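ATP:cob(I)alamin adenosyltransferase (Salmonella enterica subsp. enterica serovar Livingstone, PDB 5CX7) probably converts cob(I)alamin to adenosylcobalamin, the cofactor of propanediol dehydratase; the C-terminal domain in this structure binds heme. Local coordinates at residues Ser95-Gln98 and Gly99-Thr103. Residues are numbered along the deposited sequence; the frame is centred on the assembly and turned at random.
Sequences SHLQ and GKVVT. With NA (sodium ion), chain B.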
ATOM      1  N   SER E  95     -13.797   1.462  -5.033  1.00 11.89           N
ATOM      2  CA  SER E  95     -13.060   1.359  -3.745  1.00 12.60           C
ATOM      3  C   SER E  95     -12.838  -0.097  -3.352  1.00 12.28           C
ATOM      4  O   SER E  95     -11.775  -0.471  -2.791  1.00 14.25           O
ATOM      5  CB  SER E  95     -13.863   2.005  -2.666  1.00 14.86           C
ATOM      6  OG  SER E  95     -13.936   3.362  -2.883  1.00 19.70           O
ATOM      7  N   HIS E  96     -13.818  -0.959  -3.628  1.00 11.78           N
ATOM      8  CA  HIS E  96     -13.636  -2.376  -3.338  1.00 11.77           C
ATOM      9  C   HIS E  96     -12.400  -2.964  -3.999  1.00 13.70           C
ATOM     10  O   HIS E  96     -11.821  -3.908  -3.443  1.00 12.03           O
ATOM     11  CB  HIS E  96     -14.828  -3.210  -3.759  1.00 12.30           C
ATOM     12  CG  HIS E  96     -16.112  -2.694  -3.248  1.00 12.81           C
ATOM     13  ND1 HIS E  96     -17.286  -2.775  -3.960  1.00 13.63           N
ATOM     14  CD2 HIS E  96     -16.427  -2.096  -2.073  1.00 12.14           C
ATOM     15  CE1 HIS E  96     -18.281  -2.283  -3.239  1.00 13.01           C
ATOM     16  NE2 HIS E  96     -17.769  -1.818  -2.113  1.00 13.79           N
ATOM     17  N   LEU E  97     -12.110  -2.526  -5.246  1.00 12.87           N
ATOM     18  CA  LEU E  97     -11.027  -3.061  -5.963  1.00 13.67           C
ATOM     19  C   LEU E  97      -9.800  -2.116  -5.859  1.00 13.33           C
ATOM     20  O   LEU E  97      -8.877  -2.253  -6.668  1.00 12.83           O
ATOM     21  CB  LEU E  97     -11.471  -3.292  -7.415  1.00 15.48           C
ATOM     22  CG  LEU E  97     -12.516  -4.407  -7.521  1.00 18.03           C
ATOM     23  CD1 LEU E  97     -13.037  -4.455  -8.924  1.00 22.75           C
ATOM     24  CD2 LEU E  97     -11.903  -5.751  -7.132  1.00 20.29           C
ATOM     25  N   GLN E  98      -9.777  -1.250  -4.863  1.00 15.12           N
ATOM     26  CA  GLN E  98      -8.582  -0.424  -4.478  1.00 16.86           C
ATOM     27  C   GLN E  98      -8.076   0.397  -5.662  1.00 15.86           C
ATOM     28  O   GLN E  98      -6.866   0.488  -5.892  1.00 14.82           O
ATOM     29  CB  GLN E  98      -7.440  -1.309  -3.935  1.00 21.65           C
ATOM     30  CG  GLN E  98      -7.826  -2.348  -2.876  1.00 24.72           C
ATOM     31  CD  GLN E  98      -6.668  -3.306  -2.566  1.00 32.88           C
ATOM     32  OE1 GLN E  98      -5.707  -2.933  -1.926  1.00 34.93           O
ATOM     33  NE2 GLN E  98      -6.783  -4.565  -3.028  1.00 30.11           N
ATOM     34  N   GLY E  99      -9.013   0.923  -6.437  1.00 14.42           N
ATOM     35  CA  GLY E  99      -8.644   1.761  -7.558  1.00 17.35           C
ATOM     36  C   GLY E  99      -8.207   1.050  -8.816  1.00 19.10           C
ATOM     37  O   GLY E  99      -7.831   1.717  -9.767  1.00 18.17           O
ATOM     38  N   LYS E 100      -8.288  -0.286  -8.870  1.00 15.25           N
ATOM     39  CA  LYS E 100      -7.818  -0.997 -10.064  1.00 16.99           C
ATOM     40  C   LYS E 100      -8.766  -0.885 -11.252  1.00 15.75           C
ATOM     41  O   LYS E 100      -8.335  -1.090 -12.395  1.00 17.83           O
ATOM     42  CB  LYS E 100      -7.582  -2.455  -9.774  1.00 18.03           C
ATOM     43  CG  LYS E 100      -6.325  -2.619  -8.918  1.00 22.56           C
ATOM     44  CD  LYS E 100      -5.852  -4.038  -8.926  1.00 24.94           C
ATOM     45  CE  LYS E 100      -6.838  -4.936  -8.248  1.00 28.30           C
ATOM     46  NZ  LYS E 100      -6.840  -4.627  -6.801  1.00 33.92           N
ATOM     47  N   VAL E 101     -10.026  -0.598 -11.001  1.00 16.42           N
ATOM     48  CA  VAL E 101     -11.028  -0.484 -12.040  1.00 17.83           C
ATOM     49  C   VAL E 101     -11.378   1.000 -12.256  1.00 21.09           C
ATOM     50  O   VAL E 101     -11.479   1.763 -11.296  1.00 18.45           O
ATOM     51  CB  VAL E 101     -12.312  -1.283 -11.834  1.00 18.63           C
ATOM     52  CG1 VAL E 101     -11.976  -2.782 -11.859  1.00 18.81           C
ATOM     53  CG2 VAL E 101     -13.067  -0.854 -10.607  1.00 21.52           C
ATOM     54  N   VAL E 102     -11.539   1.379 -13.541  1.00 18.15           N
ATOM     55  CA  VAL E 102     -11.981   2.700 -13.920  1.00 15.61           C
ATOM     56  C   VAL E 102     -13.307   2.538 -14.591  1.00 14.30           C
ATOM     57  O   VAL E 102     -13.451   1.673 -15.486  1.00 15.33           O
ATOM     58  CB  VAL E 102     -10.927   3.389 -14.841  1.00 15.95           C
ATOM     59  CG1 VAL E 102     -11.499   4.681 -15.411  1.00 15.38           C
ATOM     60  CG2 VAL E 102      -9.635   3.692 -14.077  1.00 16.57           C
ATOM     61  N   THR E 103     -14.256   3.372 -14.227  1.00 14.28           N
ATOM     62  CA  THR E 103     -15.657   3.185 -14.587  1.00 15.96           C
ATOM     63  C   THR E 103     -16.231   4.254 -15.488  1.00 14.23           C
ATOM     64  O   THR E 103     -17.460   4.380 -15.659  1.00 13.54           O
ATOM     65  CB  THR E 103     -16.494   3.083 -13.308  1.00 17.63           C
ATOM     66  OG1 THR E 103     -16.251   4.236 -12.485  1.00 16.02           O
ATOM     67  CG2 THR E 103     -16.042   1.844 -12.521  1.00 18.13           C
TER
HETATM   68 NA    NA B 203     -16.476   4.316  -3.749  1.00 48.02          NA
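Lys100 returns to the carbonyl oxygen of Leu97 in a tight local turn that closes the short helix 93-96, where the chain leaves the helix by a Schellman motif and enters the loop leading to strand 107-112. Gln98, with positive phi (56°), is the C-prime residue: its N bonds to Ser95 O at 3.0 Å, while Gly99 N reaches back to Glu94 O. Gln98 and Gly99 also occupy the two corners of a type I' beta turn from Leu97 to Lys100, both in left-handed backbone conformations. The turn is closed by Lys100 N donating to Leu97 O at 3.0 Å, with an N-H...O angle of 160°. The same oxygen takes a second bond, from Lys100 NZ at 3.1 Å, and the two donors come from opposite faces of the carbonyl plane, each well out of it. The lysine chain achieves this by folding back on itself, bent at chi3 (-66°) and chi4, which curls its aliphatic part around Leu97 O and returns the ammonium to its own turn. Gln98 runs alongside it in the same direction, and both polar ends meet one carboxylate, Glu61 of a second subunit: Lys100 NZ by a salt bridge to OE1, Gln98 NE2 by a hydrogen bond to OE2. The turn is thus part of a subunit interface. At the helix end, Ser95 OG and Glu94 OE2 are among the ligands of a sodium ion. Beyond the turn, Val101 packs on Trp68 and Thr69 of helix 59-72 and also meets Leu97, whose CD1 lies against both of its methyls. The closest approach there is from Leu97 CD1 to Val101 CG1, at 3.5 Å, with Val101 CG2 4.0 Å from the same methyl, CD1 of Leu97.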